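Local atomic coordinates of lysine specific cysteine protease (Porphyromonas gingivalis, PDB entry 3KM5), a protein that cleaves proteins after lysine as a secreted virulence protease, represented here by its K2 cleaved adhesin domain, a calcium-binding beta jelly roll among adhesin domains haemolytic in vitro. Residues 72-77 / 154-159; 97-102 / 148-153; 124-129 / 165-170. One frame throughout, in Å; residues are numbered along the deposited sequence.

Contact 1 of 3, residues 72-77 / 154-159; sequences KDVTGA and KYVAFR
Lys-154 meets the 72-77 loop with its backbone and with the oily part of its side chain. Its carbonyl O accepts a hydrogen bond of 2.8 Å from Val-74 N, almost straight at 170°, and also receives a CA-H...O contact from Asp-73 CA at 3.4 Å. With CG anti to the backbone N (chi1 178°), the extended methylenes cross the polar corner made by Asp-73 and Thr-75, where Lys-154 CG lies 3.6 Å from Thr-75 OG1. Farther out, Lys-154 CE comes within 3.5 Å of Asp-73 OD2, yet NZ stays 4.7 Å from that oxygen and bonds to Thr-102 O instead. Asp-73 is fixed by its own loop: OD1 takes Thr-75 N at 2.8 Å, an Asx turn, and the Thr-75 hydroxyl as well. A type II turn from Val-74 to Ala-77 follows, with Gly-76 supplying the positive phi. Tyr-155, which with Lys-154 forms a classic beta bulge opposite Ser-100, leans its ring obliquely on the loop, CE1 3.6 Å from Asp-73 N. Val-156 then turns inward, its CG2 touching Val-74 CG2 at 4.1 Å; these compact branched side chains suit the interior, where Phe-176 and Leu-149 also pack on Val-156. The chemistry implies a short main-chain join at the start of strand 155-161, with one valine-valine contact inside, while the Asp-73 and Lys-154 charges probably attract without pairing directly.

Contact 2 of 3, residues 97-102 / 148-153; sequences VMISKT and DLPAGT
Lys-101 and Thr-153 bring their CA atoms to 4.9 Å where the end of strand 95-100 passes the type II turn of Pro-150 to Thr-153, the two backbones being joined through water. On the buried side Ile-99 carries the packing. Its CG1 takes the crowded position between the backbone N and the carbonyl carbon (chi1 70°), which sets it against the proline ring, 4.1 Å from Pro-150 CG. The other branch, Ile-99 CG2, lies 3.8 Å from Leu-149 CD2, the two side chains running antiparallel past one another. Thr-153 crosses Ile-99 at about a right angle, with OG1 3.6 Å from Ile-99 CG2. That hydroxyl can sit beside hydrocarbon because it is already engaged: Thr-153 OG1 donates to Pro-150 O at 2.8 Å, and the same carbonyl accepts the backbone N of Thr-153, closing the turn. Ala-151 and Gly-152 form its corners, Gly-152 with the positive phi of the second; Pro-150 gives Ile-99 a rigid ring to rest on. Toward solvent, the extended chain of Lys-101 runs by the turn, CE 3.6 Å from Ala-151 O. One water takes a bond from Lys-101 NZ at 2.7 Å and donates to Ala-151 O; another donates both to Lys-101 O and to Gly-152 O, the latter at 2.8 Å. The contact is thus apolar within and hydrated without, its turn braced by a threonine rather than by the strand.

Contact 3 of 3, residues 124-129 / 165-170; sequences GARFGL and DLNYIL
The Asn-167 side-chain amide grips both backbone polar groups of Phe-127, and this is the tight part of the contact. Asn-167 ND2 donates to Phe-127 O at 2.8 Å, in the carbonyl plane and on a lone pair, with an angle of 164° at the hydrogen. Asn-167 OD1 in return accepts Phe-127 N at 2.9 Å, the donor tilted 21° from the amide carbonyl plane. CG stands anti to the backbone N (chi1 -161°), which carries the amide toward the loop. An asparagine suits the place because its amide offers a donor and an acceptor together, as a peptide group does. OD1 also receives Asn-87 ND2, so this buried oxygen has two donors. The Phe-127 ring lies nearly coplanar with the amide, CD2 4.0 Å from Asn-167 OD1, and packs on Trp-43 and Pro-138. Tyr-168 closes the inner end, its CE2 4.5 Å from Phe-127 CB and its hydroxyl bonded to Ser-140 OG. In the beta jelly roll of this adhesin domain, the arrangement ties the long connection between strands 109-115 and 143-148 to the entry of strand 168-177. The outer end is partly exposed and less exactly bonded, although Arg-126 lies broadly against the other segment. There Arg-126 reaches along its extended chain to Asp-165. Arg-126 NH1 forms a salt bridge with Asp-165 OD1, modelled at 2.5 Å, a length too short to be read as strength: the approach is bent, and NH1 comes from above the carboxylate plane. Leu-166 O lies over one guanidinium face, 3.3 Å from Arg-126 CZ, and Phe-90 and Trp-58 make cation-pi contacts with the same arginine, whose flat, delocalised charge suits such aromatic neighbours.

Contacts 1 and 2 are neighbours, their centres 7 Å apart, because strands 155-161 and 95-100 lie side by side in the five-stranded sheet; Lys-154 N probably bonds to Ser-100 O at 2.8 Å, and Ala-157 O to Met-98 N. Contact 2 is nested along the chain within the loop that contact 1 closes. Contact 3 sits across the chain's centre, its own centre about 27 Å from that of contact 1 and about 30 Å from that of contact 2. It alone approaches an annotated site: the Tyr-168 side chain lies about 3 Å from that of Pro-138, at the Lys-137/Pro-138 cleavage site, and about 13 Å from a bound calcium ion.

Contact 1 of 3, residues 72-77 / 154-159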
loop_
_atom_site.group_PDB
_atom_site.type_symbol
_atom_site.label_atom_id
_atom_site.label_comp_id
_atom_site.label_asym_id
_atom_site.label_seq_id
_atom_site.Cartn_x
_atom_site.Cartn_y
_atom_site.Cartn_z
ATOM N N LYS A 72 -13.295 0.666 3.652
ATOM C CA LYS A 72 -14.683 0.832 4.044
ATOM C C LYS A 72 -15.173 -0.480 4.653
ATOM O O LYS A 72 -14.489 -1.526 4.595
ATOM C CB LYS A 72 -15.521 1.215 2.800
ATOM C CG LYS A 72 -15.681 0.099 1.779
ATOM C CD LYS A 72 -16.422 0.617 0.522
ATOM C CE LYS A 72 -16.600 -0.460 -0.531
ATOM N NZ LYS A 72 -17.371 0.032 -1.719
ATOM N N ASP A 73 -16.374 -0.443 5.223
ATOM C CA ASP A 73 -17.035 -1.649 5.716
ATOM C C ASP A 73 -17.226 -2.645 4.566
ATOM O O ASP A 73 -17.883 -2.334 3.559
ATOM C CB ASP A 73 -18.370 -1.253 6.362
ATOM C CG ASP A 73 -19.097 -2.408 6.985
ATOM O OD1 ASP A 73 -18.929 -3.569 6.559
ATOM O OD2 ASP A 73 -19.870 -2.153 7.937
ATOM N N VAL A 74 -16.542 -3.777 4.684
ATOM C CA VAL A 74 -16.604 -4.884 3.734
ATOM C C VAL A 74 -17.154 -6.161 4.369
ATOM O O VAL A 74 -16.811 -7.291 3.947
ATOM C CB VAL A 74 -15.233 -5.130 3.001
ATOM C CG1 VAL A 74 -14.863 -3.945 2.119
ATOM C CG2 VAL A 74 -14.092 -5.454 3.983
ATOM N N THR A 75 -18.044 -5.994 5.355
ATOM C CA THR A 75 -18.646 -7.157 6.007
ATOM C C THR A 75 -19.151 -8.124 4.948
ATOM O O THR A 75 -19.896 -7.745 4.045
ATOM C CB THR A 75 -19.797 -6.751 6.932
ATOM O OG1 THR A 75 -19.283 -5.950 8.009
ATOM C CG2 THR A 75 -20.474 -8.003 7.516
ATOM N N GLY A 76 -18.754 -9.382 5.066
ATOM C CA GLY A 76 -19.059 -10.389 4.036
ATOM C C GLY A 76 -17.873 -10.834 3.191
ATOM O O GLY A 76 -17.905 -11.892 2.550
ATOM N N ALA A 77 -16.796 -10.047 3.231
ATOM C CA ALA A 77 -15.603 -10.370 2.486
ATOM C C ALA A 77 -14.961 -11.630 3.053
ATOM O O ALA A 77 -14.855 -11.758 4.263
ATOM C CB ALA A 77 -14.623 -9.193 2.559
ATOM N N LYS A 154 -14.769 -7.046 9.085
ATOM C CA LYS A 154 -15.525 -5.855 8.733
ATOM C C LYS A 154 -14.659 -4.806 8.010
ATOM O O LYS A 154 -15.102 -4.153 7.081
ATOM C CB LYS A 154 -16.124 -5.255 10.003
ATOM C CG LYS A 154 -16.902 -3.968 9.831
ATOM C CD LYS A 154 -17.678 -3.676 11.124
ATOM C CE LYS A 154 -18.440 -2.383 11.098
ATOM N NZ LYS A 154 -18.782 -2.005 12.503
ATOM N N TYR A 155 -13.424 -4.634 8.476
ATOM C CA TYR A 155 -12.465 -3.733 7.839
ATOM C C TYR A 155 -11.187 -4.478 7.594
ATOM O O TYR A 155 -10.770 -5.296 8.412
ATOM C CB TYR A 155 -12.179 -2.502 8.716
ATOM C CG TYR A 155 -13.393 -1.677 9.104
ATOM C CD1 TYR A 155 -13.954 -0.757 8.217
ATOM C CD2 TYR A 155 -13.983 -1.811 10.354
ATOM C CE1 TYR A 155 -15.041 0.010 8.568
ATOM C CE2 TYR A 155 -15.098 -1.044 10.709
ATOM C CZ TYR A 155 -15.620 -0.147 9.815
ATOM O OH TYR A 155 -16.718 0.599 10.230
ATOM N N VAL A 156 -10.564 -4.162 6.466
ATOM C CA VAL A 156 -9.272 -4.703 6.095
ATOM C C VAL A 156 -8.288 -3.532 6.067
ATOM O O VAL A 156 -8.578 -2.488 5.491
ATOM C CB VAL A 156 -9.350 -5.399 4.733
ATOM C CG1 VAL A 156 -7.929 -5.815 4.249
ATOM C CG2 VAL A 156 -10.283 -6.615 4.784
ATOM N N ALA A 157 -7.142 -3.706 6.702
ATOM C CA ALA A 157 -6.108 -2.690 6.723
ATOM C C ALA A 157 -4.821 -3.223 6.128
ATOM O O ALA A 157 -4.495 -4.400 6.293
ATOM C CB ALA A 157 -5.826 -2.249 8.178
ATOM N N PHE A 158 -4.086 -2.352 5.448
ATOM C CA PHE A 158 -2.708 -2.611 5.032
ATOM C C PHE A 158 -1.837 -1.698 5.880
ATOM O O PHE A 158 -2.065 -0.473 5.973
ATOM C CB PHE A 158 -2.530 -2.301 3.538
ATOM C CG PHE A 158 -3.304 -3.187 2.664
ATOM C CD1 PHE A 158 -2.700 -4.300 2.082
ATOM C CD2 PHE A 158 -4.620 -2.914 2.371
ATOM C CE1 PHE A 158 -3.420 -5.156 1.265
ATOM C CE2 PHE A 158 -5.347 -3.757 1.550
ATOM C CZ PHE A 158 -4.737 -4.886 0.975
ATOM N N ARG A 159 -0.829 -2.291 6.512
ATOM C CA ARG A 159 -0.003 -1.598 7.491
ATOM C C ARG A 159 1.436 -1.680 7.037
ATOM O O ARG A 159 1.995 -2.767 6.976
ATOM C CB ARG A 159 -0.176 -2.218 8.875
ATOM C CG ARG A 159 0.565 -1.466 9.974
ATOM C CD ARG A 159 0.466 -2.261 11.245
ATOM N NE ARG A 159 1.197 -1.678 12.361
ATOM C CZ ARG A 159 1.371 -2.261 13.543
ATOM N NH1 ARG A 159 0.874 -3.482 13.779
ATOM N NH2 ARG A 159 2.047 -1.625 14.481
#

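Contact 2 of 3, residues 97-102 / 148-153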
loop_
_atom_site.group_PDB
_atom_site.type_symbol
_atom_site.label_atom_id
_atom_site.label_comp_id
_atom_site.label_asym_id
_atom_site.label_seq_id
_atom_site.Cartn_x
_atom_site.Cartn_y
_atom_site.Cartn_z
ATOM N N VAL A 97 -1.274 -7.321 6.242
ATOM C CA VAL A 97 -2.707 -7.206 5.984
ATOM C C VAL A 97 -3.346 -7.583 7.338
ATOM O O VAL A 97 -2.970 -8.602 7.975
ATOM C CB VAL A 97 -3.185 -8.171 4.875
ATOM C CG1 VAL A 97 -4.684 -8.120 4.656
ATOM C CG2 VAL A 97 -2.449 -7.880 3.559
ATOM N N MET A 98 -4.264 -6.745 7.813
ATOM C CA MET A 98 -4.931 -6.938 9.080
ATOM C C MET A 98 -6.416 -6.851 8.922
ATOM O O MET A 98 -6.932 -6.284 7.965
ATOM C CB MET A 98 -4.475 -5.856 10.055
ATOM C CG MET A 98 -2.948 -5.670 10.067
ATOM S SD MET A 98 -2.430 -4.481 11.311
ATOM C CE MET A 98 -2.646 -5.385 12.822
ATOM N N ILE A 99 -7.132 -7.414 9.895
ATOM C CA ILE A 99 -8.571 -7.280 9.919
ATOM C C ILE A 99 -9.092 -6.793 11.267
ATOM O O ILE A 99 -8.519 -7.103 12.333
ATOM C CB ILE A 99 -9.287 -8.610 9.517
ATOM C CG1 ILE A 99 -9.120 -9.685 10.621
ATOM C CG2 ILE A 99 -8.835 -9.077 8.112
ATOM C CD1 ILE A 99 -10.276 -9.747 11.694
ATOM N N SER A 100 -10.189 -6.041 11.193
ATOM C CA SER A 100 -10.974 -5.703 12.376
ATOM C C SER A 100 -12.374 -6.222 12.178
ATOM O O SER A 100 -12.878 -6.288 11.047
ATOM C CB SER A 100 -11.026 -4.188 12.541
ATOM O OG SER A 100 -12.046 -3.831 13.483
ATOM N N LYS A 101 -12.990 -6.631 13.285
ATOM C CA LYS A 101 -14.371 -7.135 13.314
ATOM C C LYS A 101 -15.295 -6.089 13.936
ATOM O O LYS A 101 -16.506 -6.325 14.068
ATOM C CB LYS A 101 -14.448 -8.443 14.110
ATOM C CG LYS A 101 -13.555 -9.541 13.594
ATOM C CD LYS A 101 -13.625 -10.773 14.492
ATOM C CE LYS A 101 -12.853 -11.919 13.893
ATOM N NZ LYS A 101 -12.869 -13.085 14.817
ATOM N N THR A 102 -14.744 -4.946 14.294
ATOM C CA THR A 102 -15.481 -3.971 15.122
ATOM C C THR A 102 -15.347 -2.545 14.571
ATOM O O THR A 102 -16.207 -2.114 13.825
ATOM C CB THR A 102 -15.061 -4.054 16.599
ATOM O OG1 THR A 102 -13.659 -3.846 16.757
ATOM C CG2 THR A 102 -15.444 -5.427 17.184
ATOM N N ASP A 148 -6.667 -14.944 2.897
ATOM C CA ASP A 148 -7.920 -15.412 3.464
ATOM C C ASP A 148 -8.374 -14.433 4.570
ATOM O O ASP A 148 -7.563 -14.015 5.381
ATOM C CB ASP A 148 -7.740 -16.795 4.120
ATOM C CG ASP A 148 -7.351 -17.901 3.169
ATOM O OD1 ASP A 148 -7.438 -17.749 1.942
ATOM O OD2 ASP A 148 -6.990 -18.973 3.706
ATOM N N LEU A 149 -9.663 -14.065 4.585
ATOM C CA LEU A 149 -10.195 -13.186 5.626
ATOM C C LEU A 149 -11.057 -13.977 6.617
ATOM O O LEU A 149 -11.954 -14.708 6.183
ATOM C CB LEU A 149 -10.986 -12.041 5.021
ATOM C CG LEU A 149 -10.240 -11.202 3.986
ATOM C CD1 LEU A 149 -11.190 -10.208 3.328
ATOM C CD2 LEU A 149 -9.100 -10.488 4.629
ATOM N N PRO A 150 -10.744 -13.889 7.917
ATOM C CA PRO A 150 -11.523 -14.616 8.932
ATOM C C PRO A 150 -12.973 -14.214 8.912
ATOM O O PRO A 150 -13.325 -13.094 8.536
ATOM C CB PRO A 150 -10.886 -14.180 10.248
ATOM C CG PRO A 150 -9.534 -13.661 9.897
ATOM C CD PRO A 150 -9.605 -13.173 8.499
ATOM N N ALA A 151 -13.823 -15.145 9.301
ATOM C CA ALA A 151 -15.229 -14.861 9.434
ATOM C C ALA A 151 -15.438 -13.682 10.373
ATOM O O ALA A 151 -14.824 -13.595 11.424
ATOM C CB ALA A 151 -15.924 -16.078 10.002
ATOM N N GLY A 152 -16.325 -12.800 10.004
ATOM C CA GLY A 152 -16.582 -11.599 10.803
ATOM C C GLY A 152 -15.771 -10.360 10.398
ATOM O O GLY A 152 -16.008 -9.274 10.902
ATOM N N THR A 153 -14.824 -10.509 9.465
ATOM C CA THR A 153 -14.039 -9.361 8.999
ATOM C C THR A 153 -14.988 -8.249 8.554
ATOM O O THR A 153 -15.876 -8.460 7.721
ATOM C CB THR A 153 -13.125 -9.758 7.847
ATOM O OG1 THR A 153 -12.098 -10.642 8.324
ATOM C CG2 THR A 153 -12.489 -8.512 7.183
HETATM O O HOH W 1 -18.080 -7.587 11.889
HETATM O O HOH W 2 -13.272 -15.195 13.218
#

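Contact 3 of 3, residues 124-129 / 165-170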
loop_
_atom_site.group_PDB
_atom_site.type_symbol
_atom_site.label_atom_id
_atom_site.label_comp_id
_atom_site.label_asym_id
_atom_site.label_seq_id
_atom_site.Cartn_x
_atom_site.Cartn_y
_atom_site.Cartn_z
ATOM N N GLY A 124 20.983 1.145 -6.325
ATOM C CA GLY A 124 20.446 1.976 -7.398
ATOM C C GLY A 124 19.866 3.282 -6.864
ATOM O O GLY A 124 20.215 3.730 -5.760
ATOM N N ALA A 125 18.964 3.871 -7.639
ATOM C CA ALA A 125 18.311 5.123 -7.266
ATOM C C ALA A 125 17.114 4.844 -6.361
ATOM O O ALA A 125 16.537 3.752 -6.420
ATOM C CB ALA A 125 17.835 5.868 -8.529
ATOM N N ARG A 126 16.764 5.826 -5.530
ATOM C CA ARG A 126 15.517 5.817 -4.755
ATOM C C ARG A 126 14.638 6.929 -5.273
ATOM O O ARG A 126 15.127 7.909 -5.850
ATOM C CB ARG A 126 15.763 5.970 -3.255
ATOM C CG ARG A 126 16.421 4.808 -2.606
ATOM C CD ARG A 126 16.598 5.079 -1.145
ATOM N NE ARG A 126 17.491 4.111 -0.537
ATOM C CZ ARG A 126 17.618 3.923 0.771
ATOM N NH1 ARG A 126 16.904 4.635 1.624
ATOM N NH2 ARG A 126 18.472 3.025 1.228
ATOM N N PHE A 127 13.341 6.762 -5.069
ATOM C CA PHE A 127 12.332 7.556 -5.744
ATOM C C PHE A 127 11.384 8.112 -4.722
ATOM O O PHE A 127 11.057 7.437 -3.751
ATOM C CB PHE A 127 11.617 6.728 -6.802
ATOM C CG PHE A 127 12.540 6.256 -7.894
ATOM C CD1 PHE A 127 12.784 7.043 -8.998
ATOM C CD2 PHE A 127 13.203 5.046 -7.787
ATOM C CE1 PHE A 127 13.654 6.628 -9.991
ATOM C CE2 PHE A 127 14.080 4.621 -8.793
ATOM C CZ PHE A 127 14.304 5.412 -9.881
ATOM N N GLY A 128 10.950 9.342 -4.945
ATOM C CA GLY A 128 10.085 10.032 -4.011
ATOM C C GLY A 128 9.171 11.017 -4.682
ATOM O O GLY A 128 9.044 11.043 -5.917
ATOM N N LEU A 129 8.527 11.843 -3.860
ATOM C CA LEU A 129 7.637 12.885 -4.360
ATOM C C LEU A 129 8.407 14.184 -4.637
ATOM O O LEU A 129 7.851 15.090 -5.255
ATOM C CB LEU A 129 6.514 13.168 -3.361
ATOM C CG LEU A 129 5.748 11.964 -2.822
ATOM C CD1 LEU A 129 4.654 12.453 -1.884
ATOM C CD2 LEU A 129 5.191 11.090 -3.958
ATOM N N ASP A 165 14.085 3.120 5.823
ATOM C CA ASP A 165 15.131 3.533 4.874
ATOM C C ASP A 165 15.324 2.517 3.758
ATOM O O ASP A 165 16.448 2.200 3.353
ATOM C CB ASP A 165 16.454 3.771 5.635
ATOM C CG ASP A 165 17.425 4.678 4.896
ATOM O OD1 ASP A 165 17.027 5.437 3.991
ATOM O OD2 ASP A 165 18.614 4.650 5.267
ATOM N N LEU A 166 14.215 1.994 3.237
ATOM C CA LEU A 166 14.260 1.188 2.015
ATOM C C LEU A 166 13.756 2.133 0.922
ATOM O O LEU A 166 14.459 3.087 0.554
ATOM C CB LEU A 166 13.496 -0.146 2.173
ATOM C CG LEU A 166 14.199 -1.341 2.890
ATOM C CD1 LEU A 166 15.514 -1.704 2.192
ATOM C CD2 LEU A 166 14.477 -1.127 4.347
ATOM N N ASN A 167 12.523 1.960 0.426
ATOM C CA ASN A 167 11.963 3.020 -0.429
ATOM C C ASN A 167 10.449 3.168 -0.290
ATOM O O ASN A 167 10.004 4.103 0.362
ATOM C CB ASN A 167 12.464 2.887 -1.880
ATOM C CG ASN A 167 12.314 4.157 -2.734
ATOM O OD1 ASN A 167 12.686 4.143 -3.928
ATOM N ND2 ASN A 167 11.798 5.250 -2.162
ATOM N N TYR A 168 9.690 2.266 -0.900
ATOM C CA TYR A 168 8.221 2.413 -0.917
ATOM C C TYR A 168 7.612 1.032 -1.029
ATOM O O TYR A 168 8.255 0.042 -1.437
ATOM C CB TYR A 168 7.704 3.304 -2.078
ATOM C CG TYR A 168 8.149 2.848 -3.429
ATOM C CD1 TYR A 168 7.558 1.762 -4.020
ATOM C CD2 TYR A 168 9.206 3.463 -4.105
ATOM C CE1 TYR A 168 7.936 1.298 -5.213
ATOM C CE2 TYR A 168 9.601 3.003 -5.349
ATOM C CZ TYR A 168 8.972 1.904 -5.903
ATOM O OH TYR A 168 9.351 1.377 -7.117
ATOM N N ILE A 169 6.335 0.977 -0.624
ATOM C CA ILE A 169 5.412 -0.067 -1.079
ATOM C C ILE A 169 4.238 0.587 -1.790
ATOM O O ILE A 169 3.669 1.581 -1.318
ATOM C CB ILE A 169 4.981 -0.981 0.055
ATOM C CG1 ILE A 169 4.044 -2.063 -0.460
ATOM C CG2 ILE A 169 4.334 -0.245 1.223
ATOM C CD1 ILE A 169 3.939 -3.276 0.426
ATOM N N LEU A 170 3.908 0.063 -2.973
ATOM C CA LEU A 170 2.718 0.494 -3.705
ATOM C C LEU A 170 1.687 -0.638 -3.677
ATOM O O LEU A 170 2.087 -1.817 -3.745
ATOM C CB LEU A 170 3.051 0.768 -5.165
ATOM C CG LEU A 170 4.272 1.634 -5.419
ATOM C CD1 LEU A 170 4.534 1.799 -6.927
ATOM C CD2 LEU A 170 4.124 2.975 -4.737
#